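Local coordinates for protein glycoside Hydrolase Family 43_12 (Metagenome, PDB 7JVH) that probably hydrolyses glycosidic bonds in plant cell-wall glycans, such as those of arabinose- or xylose-containing chains, as a family 43 glycoside hydrolase, at residues 170-175 / 235-240; 185-190 / 239-244; 201-206 / 224-229; 265-270 / 278-283. One frame throughout, in Å; residues are numbered along the deposited sequence.

Interaction 1: 170-175 / 235-240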
loop_
_atom_site.group_PDB
_atom_site.type_symbol
_atom_site.label_atom_id
_atom_site.label_comp_id
_atom_site.label_asym_id
_atom_site.label_seq_id
_atom_site.Cartn_x
_atom_site.Cartn_y
_atom_site.Cartn_z
ATOM N N GLY A 170 22.910 4.633 -3.171
ATOM C CA GLY A 170 21.765 5.400 -3.616
ATOM C C GLY A 170 20.765 4.570 -4.400
ATOM O O GLY A 170 20.873 3.360 -4.467
ATOM N N GLY A 171 19.788 5.244 -5.004
ATOM C CA GLY A 171 18.751 4.611 -5.792
ATOM C C GLY A 171 17.717 3.945 -4.903
ATOM O O GLY A 171 17.700 4.137 -3.665
ATOM N N ILE A 172 16.860 3.130 -5.537
ATOM C CA ILE A 172 15.746 2.459 -4.847
ATOM C C ILE A 172 15.679 0.968 -5.160
ATOM O O ILE A 172 16.484 0.440 -5.942
ATOM C CB ILE A 172 14.411 3.113 -5.248
ATOM C CG1 ILE A 172 14.134 2.917 -6.750
ATOM C CG2 ILE A 172 14.434 4.603 -4.879
ATOM C CD1 ILE A 172 12.852 3.569 -7.206
ATOM N N ASP A 173 14.706 0.300 -4.536
ATOM C CA ASP A 173 14.373 -1.104 -4.763
ATOM C C ASP A 173 15.527 -2.026 -4.398
ATOM O O ASP A 173 15.914 -2.882 -5.189
ATOM C CB ASP A 173 13.889 -1.323 -6.190
ATOM C CG ASP A 173 12.628 -0.537 -6.491
ATOM O OD1 ASP A 173 12.159 0.209 -5.595
ATOM O OD2 ASP A 173 12.113 -0.651 -7.636
ATOM N N PRO A 174 16.090 -1.898 -3.179
ATOM C CA PRO A 174 17.091 -2.850 -2.698
ATOM C C PRO A 174 16.511 -4.259 -2.540
ATOM O O PRO A 174 15.323 -4.418 -2.287
ATOM C CB PRO A 174 17.453 -2.286 -1.323
ATOM C CG PRO A 174 16.265 -1.478 -0.916
ATOM C CD PRO A 174 15.746 -0.875 -2.182
ATOM N N SER A 175 17.369 -5.271 -2.676
ATOM C CA SER A 175 16.966 -6.667 -2.536
ATOM C C SER A 175 18.208 -7.527 -2.345
ATOM O O SER A 175 19.150 -7.452 -3.118
ATOM C CB SER A 175 16.165 -7.095 -3.773
ATOM O OG SER A 175 15.677 -8.399 -3.689
ATOM N N PRO A 235 14.497 1.811 -22.558
ATOM C CA PRO A 235 13.662 1.269 -21.487
ATOM C C PRO A 235 13.547 2.201 -20.282
ATOM O O PRO A 235 14.556 2.645 -19.759
ATOM C CB PRO A 235 14.379 -0.032 -21.108
ATOM C CG PRO A 235 15.725 0.029 -21.748
ATOM C CD PRO A 235 15.579 0.893 -22.949
ATOM N N VAL A 236 12.311 2.462 -19.851
ATOM C CA VAL A 236 12.021 3.360 -18.755
ATOM C C VAL A 236 12.162 2.663 -17.396
ATOM O O VAL A 236 11.620 1.585 -17.188
ATOM C CB VAL A 236 10.602 3.962 -18.917
ATOM C CG1 VAL A 236 10.165 4.754 -17.689
ATOM C CG2 VAL A 236 10.531 4.811 -20.174
ATOM N N TRP A 237 12.923 3.291 -16.493
ATOM C CA TRP A 237 12.990 2.944 -15.071
ATOM C C TRP A 237 13.028 1.455 -14.710
ATOM O O TRP A 237 12.230 0.993 -13.897
ATOM C CB TRP A 237 11.837 3.625 -14.325
ATOM C CG TRP A 237 12.219 4.967 -13.788
ATOM C CD1 TRP A 237 12.085 6.173 -14.405
ATOM C CD2 TRP A 237 12.817 5.221 -12.514
ATOM N NE1 TRP A 237 12.565 7.166 -13.591
ATOM C CE2 TRP A 237 13.011 6.612 -12.418
ATOM C CE3 TRP A 237 13.205 4.404 -11.445
ATOM C CZ2 TRP A 237 13.588 7.211 -11.296
ATOM C CZ3 TRP A 237 13.764 4.996 -10.319
ATOM C CH2 TRP A 237 13.956 6.390 -10.259
ATOM N N ILE A 238 13.979 0.715 -15.286
ATOM C CA ILE A 238 14.243 -0.636 -14.847
ATOM C C ILE A 238 14.506 -0.616 -13.348
ATOM O O ILE A 238 15.320 0.159 -12.868
ATOM C CB ILE A 238 15.399 -1.325 -15.613
ATOM C CG1 ILE A 238 15.497 -2.799 -15.203
ATOM C CG2 ILE A 238 16.720 -0.613 -15.401
ATOM C CD1 ILE A 238 15.843 -3.737 -16.335
ATOM N N GLU A 239 13.786 -1.470 -12.617
ATOM C CA GLU A 239 13.791 -1.458 -11.166
ATOM C C GLU A 239 13.249 -2.782 -10.609
ATOM O O GLU A 239 13.229 -3.787 -11.309
ATOM C CB GLU A 239 13.003 -0.231 -10.662
ATOM C CG GLU A 239 11.508 -0.276 -10.899
ATOM C CD GLU A 239 10.827 1.083 -10.693
ATOM O OE1 GLU A 239 11.362 1.934 -9.982
ATOM O OE2 GLU A 239 9.736 1.332 -11.237
ATOM N N GLY A 240 12.862 -2.773 -9.326
ATOM C CA GLY A 240 12.448 -3.949 -8.594
ATOM C C GLY A 240 13.302 -5.197 -8.835
ATOM O O GLY A 240 12.762 -6.285 -8.986
#
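The two backbones draw together at Asp173 and Gly240, whose CA atoms lie 5.1 Å apart, where the loop entering one blade of the five-bladed β-propeller meets the first strand of the next, 239-246. Asp173 has CG anti to its own carbonyl carbon (chi1 -62°), and this turns the carboxylate onto the neighbouring strand. Asp173 OD2 packs on the aliphatic part of Glu239, 3.2 Å from Glu239 CB. The two carboxylates are inclined by 36°, and the like-charged oxygens Asp173 OD2 and Glu239 OE1 come within 3.6 Å. Each carboxylate hydrogen-bonds to glycerol, Asp173 through OD1 and Glu239 through OE1, consistent with the acidic substrate pocket at the propeller axis of family 43 enzymes. Beside these acids, Ile172 reaches out its delta methyl: CD1 approaches the six-membered ring of Trp237 at CZ3 (3.5 Å), the two side chains crossing at about a right angle. Ile172 CD1 also lies 3.5 Å from Glu239 OE1. Gly240, at positive phi, offers its backbone N-H to the carboxylate, and the bond from Gly240 N to the anti lone pair of Asp173 OD2 measures 2.8 Å.

Interaction 2: 185-190 / 239-244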
loop_
_atom_site.group_PDB
_atom_site.type_symbol
_atom_site.label_atom_id
_atom_site.label_comp_id
_atom_site.label_asym_id
_atom_site.label_seq_id
_atom_site.Cartn_x
_atom_site.Cartn_y
_atom_site.Cartn_z
ATOM N N TYR A 185 24.723 -11.026 -1.378
ATOM C CA TYR A 185 24.727 -9.953 -2.361
ATOM C C TYR A 185 23.516 -9.055 -2.188
ATOM O O TYR A 185 22.557 -9.396 -1.498
ATOM C CB TYR A 185 24.796 -10.534 -3.769
ATOM C CG TYR A 185 26.001 -11.426 -3.950
ATOM C CD1 TYR A 185 27.249 -10.887 -4.244
ATOM C CD2 TYR A 185 25.903 -12.814 -3.788
ATOM C CE1 TYR A 185 28.362 -11.695 -4.395
ATOM C CE2 TYR A 185 27.010 -13.629 -3.936
ATOM C CZ TYR A 185 28.238 -13.064 -4.238
ATOM O OH TYR A 185 29.335 -13.874 -4.383
ATOM N N LEU A 186 23.595 -7.880 -2.807
ATOM C CA LEU A 186 22.541 -6.896 -2.739
ATOM C C LEU A 186 22.439 -6.255 -4.099
ATOM O O LEU A 186 23.436 -5.789 -4.645
ATOM C CB LEU A 186 22.881 -5.851 -1.687
ATOM C CG LEU A 186 21.822 -4.781 -1.424
ATOM C CD1 LEU A 186 22.045 -4.179 -0.049
ATOM C CD2 LEU A 186 21.791 -3.704 -2.518
ATOM N N VAL A 187 21.230 -6.250 -4.656
ATOM C CA VAL A 187 20.974 -5.647 -5.946
ATOM C C VAL A 187 19.995 -4.499 -5.753
ATOM O O VAL A 187 19.131 -4.533 -4.856
ATOM C CB VAL A 187 20.448 -6.683 -6.962
ATOM C CG1 VAL A 187 19.012 -7.109 -6.627
ATOM C CG2 VAL A 187 20.625 -6.156 -8.371
ATOM N N HIS A 188 20.143 -3.458 -6.574
ATOM C CA HIS A 188 19.259 -2.310 -6.497
ATOM C C HIS A 188 19.263 -1.543 -7.798
ATOM O O HIS A 188 20.111 -1.785 -8.664
ATOM C CB HIS A 188 19.637 -1.416 -5.306
ATOM C CG HIS A 188 20.893 -0.622 -5.515
ATOM N ND1 HIS A 188 20.880 0.703 -5.886
ATOM C CD2 HIS A 188 22.199 -0.957 -5.373
ATOM C CE1 HIS A 188 22.126 1.146 -5.979
ATOM N NE2 HIS A 188 22.944 0.158 -5.676
ATOM N N ASN A 189 18.258 -0.664 -7.940
ATOM C CA ASN A 189 18.171 0.295 -9.036
ATOM C C ASN A 189 19.077 1.480 -8.681
ATOM O O ASN A 189 19.253 1.790 -7.508
ATOM C CB ASN A 189 16.693 0.683 -9.265
ATOM C CG ASN A 189 16.502 2.088 -9.835
ATOM O OD1 ASN A 189 16.756 3.078 -9.150
ATOM N ND2 ASN A 189 15.996 2.178 -11.066
ATOM N N ASP A 190 19.668 2.103 -9.701
ATOM C CA ASP A 190 20.506 3.283 -9.521
ATOM C C ASP A 190 20.429 4.162 -10.764
ATOM O O ASP A 190 19.852 3.765 -11.774
ATOM C CB ASP A 190 21.969 2.884 -9.243
ATOM C CG ASP A 190 22.730 3.927 -8.398
ATOM O OD1 ASP A 190 22.199 5.045 -8.159
ATOM O OD2 ASP A 190 23.863 3.629 -7.970
ATOM N N GLU A 239 13.786 -1.470 -12.617
ATOM C CA GLU A 239 13.791 -1.458 -11.166
ATOM C C GLU A 239 13.249 -2.782 -10.609
ATOM O O GLU A 239 13.229 -3.787 -11.309
ATOM C CB GLU A 239 13.003 -0.231 -10.662
ATOM C CG GLU A 239 11.508 -0.276 -10.899
ATOM C CD GLU A 239 10.827 1.083 -10.693
ATOM O OE1 GLU A 239 11.362 1.934 -9.982
ATOM O OE2 GLU A 239 9.736 1.332 -11.237
ATOM N N GLY A 240 12.862 -2.773 -9.326
ATOM C CA GLY A 240 12.448 -3.949 -8.594
ATOM C C GLY A 240 13.302 -5.197 -8.835
ATOM O O GLY A 240 12.762 -6.285 -8.986
ATOM N N PRO A 241 14.649 -5.105 -8.849
ATOM C CA PRO A 241 15.481 -6.279 -9.161
ATOM C C PRO A 241 15.412 -7.354 -8.073
ATOM O O PRO A 241 15.504 -7.027 -6.888
ATOM C CB PRO A 241 16.903 -5.694 -9.224
ATOM C CG PRO A 241 16.839 -4.450 -8.372
ATOM C CD PRO A 241 15.445 -3.900 -8.522
ATOM N N HIS A 242 15.231 -8.619 -8.476
ATOM C CA HIS A 242 15.359 -9.764 -7.571
ATOM C C HIS A 242 16.258 -10.844 -8.192
ATOM O O HIS A 242 16.131 -11.170 -9.378
ATOM C CB HIS A 242 13.987 -10.359 -7.236
ATOM C CG HIS A 242 13.098 -9.440 -6.462
ATOM N ND1 HIS A 242 13.380 -9.041 -5.174
ATOM C CD2 HIS A 242 11.927 -8.837 -6.791
ATOM C CE1 HIS A 242 12.425 -8.233 -4.749
ATOM N NE2 HIS A 242 11.537 -8.094 -5.710
ATOM N N ILE A 243 17.153 -11.402 -7.369
ATOM C CA ILE A 243 17.980 -12.533 -7.761
ATOM C C ILE A 243 17.375 -13.813 -7.216
ATOM O O ILE A 243 16.953 -13.866 -6.060
ATOM C CB ILE A 243 19.435 -12.420 -7.249
ATOM C CG1 ILE A 243 20.102 -11.124 -7.720
ATOM C CG2 ILE A 243 20.255 -13.619 -7.708
ATOM C CD1 ILE A 243 20.456 -11.090 -9.187
ATOM N N TYR A 244 17.317 -14.840 -8.075
ATOM C CA TYR A 244 16.988 -16.207 -7.688
ATOM C C TYR A 244 18.032 -17.105 -8.322
ATOM O O TYR A 244 18.600 -16.764 -9.354
ATOM C CB TYR A 244 15.583 -16.602 -8.169
ATOM C CG TYR A 244 14.502 -15.576 -7.893
ATOM C CD1 TYR A 244 13.888 -15.481 -6.643
ATOM C CD2 TYR A 244 14.089 -14.704 -8.896
ATOM C CE1 TYR A 244 12.902 -14.553 -6.407
ATOM C CE2 TYR A 244 13.097 -13.760 -8.663
ATOM C CZ TYR A 244 12.511 -13.690 -7.427
ATOM O OH TYR A 244 11.538 -12.742 -7.220
#
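Val187 and Pro241 form the main contact between two β-strands that belong to different blades of the propeller. The segments run antiparallel at 163° with their axes 6.1 Å apart, yet no hydrogen bond joins them: they meet by side chains, as one blade laid on the next. Along 185-190 the first residue to touch is Val187, which meets the proline with both methyls. CG1 sits between the valine's backbone N and carbonyl carbon (chi1 71°), which brings it to 3.6 Å from Pro241 CB, while CG2 touches the same Pro241 CB at 3.8 Å. Val187 CG1 also lies 3.5 Å from the carbonyl oxygen Pro241 O and reaches the side chain of Ile243 more loosely. The CB of His188 points away from Pro241, and its ring NE2 is hydrogen-bonded to Trp207 NE1; its backbone meets the proline, with Pro241 CG 3.7 Å from His188 CA. At Asn189 the side chain lies alongside that of Glu239, both pointing the same way, and Asn189 ND2 is 3.9 Å from Glu239 CB. The amide itself is fixed from outside the pair, since ND2 donates to Ile238 O and OD1 accepts from Arg202 NH2. Around the contact, strand 175-178 covers Val187 through Ser175 and Ile243 through Phe177. Ile204 of strand 203-210 touches both Val187 and Pro241, and Leu252 of strand 249-255 packs on Pro241 and Ile243 from their own blade.

Interaction 3: 201-206 / 224-229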
loop_
_atom_site.group_PDB
_atom_site.type_symbol
_atom_site.label_atom_id
_atom_site.label_comp_id
_atom_site.label_asym_id
_atom_site.label_seq_id
_atom_site.Cartn_x
_atom_site.Cartn_y
_atom_site.Cartn_z
ATOM N N HIS A 201 16.478 6.678 -18.070
ATOM C CA HIS A 201 17.609 5.766 -18.117
ATOM C C HIS A 201 18.054 5.441 -16.683
ATOM O O HIS A 201 18.454 6.322 -15.932
ATOM C CB HIS A 201 18.765 6.355 -18.919
ATOM C CG HIS A 201 19.941 5.445 -19.022
ATOM N ND1 HIS A 201 21.159 5.852 -19.515
ATOM C CD2 HIS A 201 20.089 4.148 -18.676
ATOM C CE1 HIS A 201 22.000 4.836 -19.483
ATOM N NE2 HIS A 201 21.375 3.790 -18.982
ATOM N N ARG A 202 17.945 4.157 -16.324
ATOM C CA ARG A 202 18.334 3.657 -15.021
ATOM C C ARG A 202 19.131 2.370 -15.170
ATOM O O ARG A 202 19.286 1.847 -16.283
ATOM C CB ARG A 202 17.079 3.422 -14.175
ATOM C CG ARG A 202 16.360 4.703 -13.763
ATOM C CD ARG A 202 17.176 5.752 -13.014
ATOM N NE ARG A 202 17.276 5.450 -11.588
ATOM C CZ ARG A 202 17.310 6.343 -10.607
ATOM N NH1 ARG A 202 17.258 7.660 -10.859
ATOM N NH2 ARG A 202 17.455 5.910 -9.356
ATOM N N CYS A 203 19.648 1.879 -14.038
ATOM C CA CYS A 203 20.588 0.764 -13.992
ATOM C C CYS A 203 20.251 -0.177 -12.876
ATOM O O CYS A 203 19.689 0.234 -11.866
ATOM C CB CYS A 203 22.012 1.285 -13.703
ATOM S SG CYS A 203 22.723 2.222 -15.040
ATOM N N ILE A 204 20.624 -1.446 -13.058
ATOM C CA ILE A 204 20.648 -2.419 -11.984
ATOM C C ILE A 204 22.105 -2.630 -11.575
ATOM O O ILE A 204 22.962 -2.918 -12.411
ATOM C CB ILE A 204 20.025 -3.763 -12.387
ATOM C CG1 ILE A 204 18.581 -3.562 -12.867
ATOM C CG2 ILE A 204 20.102 -4.749 -11.232
ATOM C CD1 ILE A 204 17.671 -2.854 -11.887
ATOM N N LYS A 205 22.350 -2.484 -10.269
ATOM C CA LYS A 205 23.657 -2.550 -9.680
ATOM C C LYS A 205 23.642 -3.628 -8.623
ATOM O O LYS A 205 22.681 -3.748 -7.889
ATOM C CB LYS A 205 23.997 -1.201 -9.039
ATOM C CG LYS A 205 25.441 -1.099 -8.549
ATOM C CD LYS A 205 25.825 0.328 -8.200
ATOM C CE LYS A 205 25.929 1.191 -9.457
ATOM N NZ LYS A 205 26.181 2.610 -9.136
ATOM N N ILE A 206 24.735 -4.399 -8.544
ATOM C CA ILE A 206 24.896 -5.437 -7.532
ATOM C C ILE A 206 26.116 -5.146 -6.659
ATOM O O ILE A 206 27.092 -4.558 -7.121
ATOM C CB ILE A 206 24.984 -6.836 -8.173
ATOM C CG1 ILE A 206 24.877 -7.928 -7.108
ATOM C CG2 ILE A 206 26.269 -7.007 -8.985
ATOM C CD1 ILE A 206 24.665 -9.314 -7.708
ATOM N N ILE A 224 25.061 -4.526 -13.653
ATOM C CA ILE A 224 24.729 -5.797 -14.316
ATOM C C ILE A 224 23.638 -5.688 -15.381
ATOM O O ILE A 224 23.562 -6.522 -16.268
ATOM C CB ILE A 224 24.384 -6.915 -13.308
ATOM C CG1 ILE A 224 23.397 -6.434 -12.249
ATOM C CG2 ILE A 224 25.659 -7.433 -12.642
ATOM C CD1 ILE A 224 22.897 -7.564 -11.382
ATOM N N VAL A 225 22.804 -4.647 -15.289
ATOM C CA VAL A 225 21.920 -4.253 -16.381
ATOM C C VAL A 225 21.965 -2.751 -16.553
ATOM O O VAL A 225 21.836 -2.021 -15.584
ATOM C CB VAL A 225 20.448 -4.677 -16.158
ATOM C CG1 VAL A 225 19.584 -4.177 -17.313
ATOM C CG2 VAL A 225 20.338 -6.188 -16.040
ATOM N N ASN A 226 22.137 -2.307 -17.803
ATOM C CA ASN A 226 22.096 -0.900 -18.154
ATOM C C ASN A 226 20.879 -0.556 -19.018
ATOM O O ASN A 226 20.814 -0.946 -20.185
ATOM C CB ASN A 226 23.385 -0.470 -18.842
ATOM C CG ASN A 226 23.504 1.037 -18.951
ATOM O OD1 ASN A 226 22.848 1.794 -18.207
ATOM N ND2 ASN A 226 24.347 1.491 -19.882
ATOM N N GLY A 227 19.911 0.162 -18.424
ATOM C CA GLY A 227 18.721 0.598 -19.127
ATOM C C GLY A 227 17.548 -0.376 -19.029
ATOM O O GLY A 227 16.476 -0.017 -18.512
ATOM N N GLY A 228 17.758 -1.592 -19.544
ATOM C CA GLY A 228 16.745 -2.640 -19.590
ATOM C C GLY A 228 17.145 -3.808 -20.478
ATOM O O GLY A 228 18.339 -4.020 -20.723
ATOM N N THR A 229 16.145 -4.555 -20.963
ATOM C CA THR A 229 16.358 -5.717 -21.846
ATOM C C THR A 229 16.991 -5.353 -23.196
ATOM O O THR A 229 17.711 -6.151 -23.783
ATOM C CB THR A 229 15.049 -6.479 -22.141
ATOM O OG1 THR A 229 14.045 -5.544 -22.544
ATOM C CG2 THR A 229 14.571 -7.232 -20.905
#
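A β-hairpin made of strands 203-210 and 215-226 brings these segments together, with Cys203 facing Asn226 in a non-hydrogen-bonded pair and Ile204 facing Val225 in a hydrogen-bonded one. Ile204 N donates to Val225 O (2.9 Å). Ile204 O takes Ile224 N at 2.9 Å and Val225 N only weakly, so two residues face one: a classic β-bulge, in the outer half of a propeller blade. At the bulge Ile224 CG2 lies 3.7 Å from Ile206 CG2, and Ile224 CG1 meets Ile204 CG2. Ile204 and Val225 run side by side on the face turned to Leu252 of the next blade. Past the strand end, Gly227 N bonds Arg202 O at 2.8 Å. The His201 imidazole closes the end edge-on: NE2 donates to Asn226 OD1 at 2.6 Å (155°), with the oxygen in the ring plane but NE2 lifted 39° out of the amide's carbonyl plane. His201 CG stands opposite its backbone N (chi1 -179°), extending the ring to Asn226. His201 ND1 is hydrogen-bonded to Leu196 N and the ring stacks on Tyr197. Replacing His201 by a leucine would probably leave Asn226 OD1 without this donor and set its amide freer to turn. Cys203 SG lies 3.2 Å from Asn226 OD1.

Interaction 4: 265-270 / 278-283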
loop_
_atom_site.group_PDB
_atom_site.type_symbol
_atom_site.label_atom_id
_atom_site.label_comp_id
_atom_site.label_asym_id
_atom_site.label_seq_id
_atom_site.Cartn_x
_atom_site.Cartn_y
_atom_site.Cartn_z
ATOM N N GLU A 265 7.247 -6.828 -16.442
ATOM C CA GLU A 265 8.317 -7.532 -15.761
ATOM C C GLU A 265 9.106 -8.299 -16.804
ATOM O O GLU A 265 8.528 -8.901 -17.703
ATOM C CB GLU A 265 7.777 -8.485 -14.711
ATOM C CG GLU A 265 8.839 -8.927 -13.717
ATOM C CD GLU A 265 9.075 -7.939 -12.598
ATOM O OE1 GLU A 265 8.378 -6.885 -12.533
ATOM O OE2 GLU A 265 9.945 -8.232 -11.762
ATOM N N VAL A 266 10.435 -8.255 -16.661
ATOM C CA VAL A 266 11.371 -8.835 -17.591
ATOM C C VAL A 266 12.298 -9.754 -16.804
ATOM O O VAL A 266 12.336 -9.681 -15.575
ATOM C CB VAL A 266 12.150 -7.753 -18.353
ATOM C CG1 VAL A 266 11.196 -6.843 -19.094
ATOM C CG2 VAL A 266 13.032 -6.940 -17.416
ATOM N N ILE A 267 13.030 -10.618 -17.517
ATOM C CA ILE A 267 13.830 -11.664 -16.890
ATOM C C ILE A 267 15.161 -11.861 -17.634
ATOM O O ILE A 267 15.191 -11.914 -18.875
ATOM C CB ILE A 267 13.065 -13.007 -16.837
ATOM C CG1 ILE A 267 13.815 -14.040 -15.985
ATOM C CG2 ILE A 267 12.825 -13.560 -18.241
ATOM C CD1 ILE A 267 13.722 -13.808 -14.492
ATOM N N PHE A 268 16.238 -11.981 -16.846
ATOM C CA PHE A 268 17.608 -12.146 -17.302
ATOM C C PHE A 268 18.178 -13.374 -16.612
ATOM O O PHE A 268 17.750 -13.709 -15.505
ATOM C CB PHE A 268 18.461 -10.956 -16.840
ATOM C CG PHE A 268 18.059 -9.630 -17.425
ATOM C CD1 PHE A 268 17.090 -8.842 -16.815
ATOM C CD2 PHE A 268 18.675 -9.158 -18.581
ATOM C CE1 PHE A 268 16.736 -7.627 -17.353
ATOM C CE2 PHE A 268 18.308 -7.932 -19.121
ATOM C CZ PHE A 268 17.348 -7.162 -18.497
ATOM N N LYS A 269 19.171 -14.016 -17.235
ATOM C CA LYS A 269 19.933 -15.080 -16.573
ATOM C C LYS A 269 21.455 -14.958 -16.779
ATOM O O LYS A 269 21.912 -14.325 -17.731
ATOM C CB LYS A 269 19.422 -16.464 -17.007
ATOM C CG LYS A 269 19.931 -16.962 -18.351
ATOM C CD LYS A 269 19.295 -18.295 -18.729
ATOM C CE LYS A 269 19.755 -18.765 -20.100
ATOM N NZ LYS A 269 21.018 -19.566 -20.036
ATOM N N ALA A 270 22.222 -15.566 -15.864
ATOM C CA ALA A 270 23.679 -15.586 -15.918
ATOM C C ALA A 270 24.250 -16.836 -15.274
ATOM O O ALA A 270 23.593 -17.456 -14.433
ATOM C CB ALA A 270 24.257 -14.359 -15.235
ATOM N N GLU A 278 21.973 -11.903 -19.482
ATOM C CA GLU A 278 21.334 -11.779 -20.791
ATOM C C GLU A 278 19.822 -11.910 -20.662
ATOM O O GLU A 278 19.335 -12.766 -19.924
ATOM C CB GLU A 278 21.838 -12.856 -21.760
ATOM C CG GLU A 278 23.351 -12.892 -21.947
ATOM C CD GLU A 278 23.923 -11.640 -22.597
ATOM O OE1 GLU A 278 23.157 -10.732 -22.975
ATOM O OE2 GLU A 278 25.159 -11.543 -22.720
ATOM N N PRO A 279 19.040 -11.073 -21.385
ATOM C CA PRO A 279 17.578 -11.188 -21.365
ATOM C C PRO A 279 17.081 -12.376 -22.199
ATOM O O PRO A 279 17.593 -12.630 -23.293
ATOM C CB PRO A 279 17.119 -9.882 -22.014
ATOM C CG PRO A 279 18.273 -9.454 -22.885
ATOM C CD PRO A 279 19.530 -10.008 -22.274
ATOM N N TRP A 280 16.085 -13.098 -21.676
ATOM C CA TRP A 280 15.343 -14.069 -22.468
ATOM C C TRP A 280 14.817 -13.336 -23.694
ATOM O O TRP A 280 14.223 -12.264 -23.567
ATOM C CB TRP A 280 14.175 -14.638 -21.664
ATOM C CG TRP A 280 13.469 -15.815 -22.303
ATOM C CD1 TRP A 280 13.910 -16.591 -23.343
ATOM C CD2 TRP A 280 12.218 -16.376 -21.894
ATOM N NE1 TRP A 280 12.999 -17.582 -23.623
ATOM C CE2 TRP A 280 11.955 -17.476 -22.740
ATOM C CE3 TRP A 280 11.296 -16.059 -20.894
ATOM C CZ2 TRP A 280 10.802 -18.251 -22.613
ATOM C CZ3 TRP A 280 10.169 -16.829 -20.772
ATOM C CH2 TRP A 280 9.926 -17.912 -21.627
ATOM N N ASN A 281 15.050 -13.901 -24.882
ATOM C CA ASN A 281 14.478 -13.357 -26.098
ATOM C C ASN A 281 12.989 -13.046 -25.904
ATOM O O ASN A 281 12.487 -12.050 -26.426
ATOM C CB ASN A 281 14.663 -14.300 -27.256
ATOM C CG ASN A 281 13.965 -13.812 -28.511
ATOM O OD1 ASN A 281 14.164 -12.673 -28.926
ATOM N ND2 ASN A 281 13.117 -14.667 -29.116
ATOM N N ASN A 282 12.288 -13.926 -25.165
ATOM C CA ASN A 282 10.896 -13.721 -24.774
ATOM C C ASN A 282 10.851 -12.759 -23.613
ATOM O O ASN A 282 11.116 -13.131 -22.465
ATOM C CB ASN A 282 10.240 -15.039 -24.369
ATOM C CG ASN A 282 8.768 -14.889 -24.011
ATOM O OD1 ASN A 282 7.908 -14.977 -24.878
ATOM N ND2 ASN A 282 8.481 -14.700 -22.736
ATOM N N ASN A 283 10.529 -11.501 -23.917
ATOM C CA ASN A 283 10.354 -10.487 -22.889
ATOM C C ASN A 283 9.430 -9.406 -23.433
ATOM O O ASN A 283 9.446 -9.134 -24.632
ATOM C CB ASN A 283 11.719 -9.909 -22.465
ATOM C CG ASN A 283 12.249 -10.531 -21.185
ATOM O OD1 ASN A 283 11.540 -10.589 -20.179
ATOM N ND2 ASN A 283 13.489 -11.011 -21.220
#
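Backbone hydrogen bonds join Lys269 and Glu278, Lys269 N to Glu278 O and Glu278 N to Lys269 O, each 3.0 Å, in the β-hairpin that forms the outer edge of a propeller blade. Next to them Phe268 and Pro279 make a non-hydrogen-bonded pair, and Trp280 N donates to Ile267 O. Where segment 278-283 leaves the strand, a side chain continues the pairing. The Asn283 amide clasps the backbone of Ile267 at both ends: OD1 accepts from Ile267 N (3.1 Å), and ND2 gives to Ile267 O (3.0 Å, 161°) on a lone pair and in the carbonyl plane. Ile267 O thus takes two donors, and Asn283 ND2 also bonds Trp280 O weakly. With an alanine in place of Asn283, Ile267 N would probably lose its acceptor and the turn after Trp280 would be held less firmly. Apolar contacts lie on both faces. Phe268 CG lies opposite its carbonyl carbon (chi1 -64°), laying the ring beside Pro279, with Phe268 CE2 3.7 Å from Pro279 CB. On the other face Ile267 CG2 meets Trp280 CB at 3.8 Å and lies near the edge of the indole. Asn282 CB sits over one face of that indole, which also stacks with Trp347. On its opposite edge strand 265-270 pairs with strand 249-255, Val266 with Cys254 and Phe268 with Leu252, while Thr229, in the loop after strand 215-226, packs on Val266 and Phe268.

From the N-terminal side, 170-175 opens the first loop and 185-190 the second; the two loops overlap, both ending on the stretch at the start of strand 239-246, where interactions 1 and 2 share Glu239 and Gly240. Interaction 3 is the hairpin closure nested inside both loops. Interaction 4 follows in series, as a short hairpin of its own. Interactions 3 and 4 each complete the outer part of a blade, whereas interactions 1 and 2 tie the two successive blades to each other. Direct touches knit them further: Asp190 of interaction 2 makes a salt bridge with Lys205 of interaction 3, Trp237 of interaction 1 packs on Arg202, and Ile238 reaches Phe268 of interaction 4.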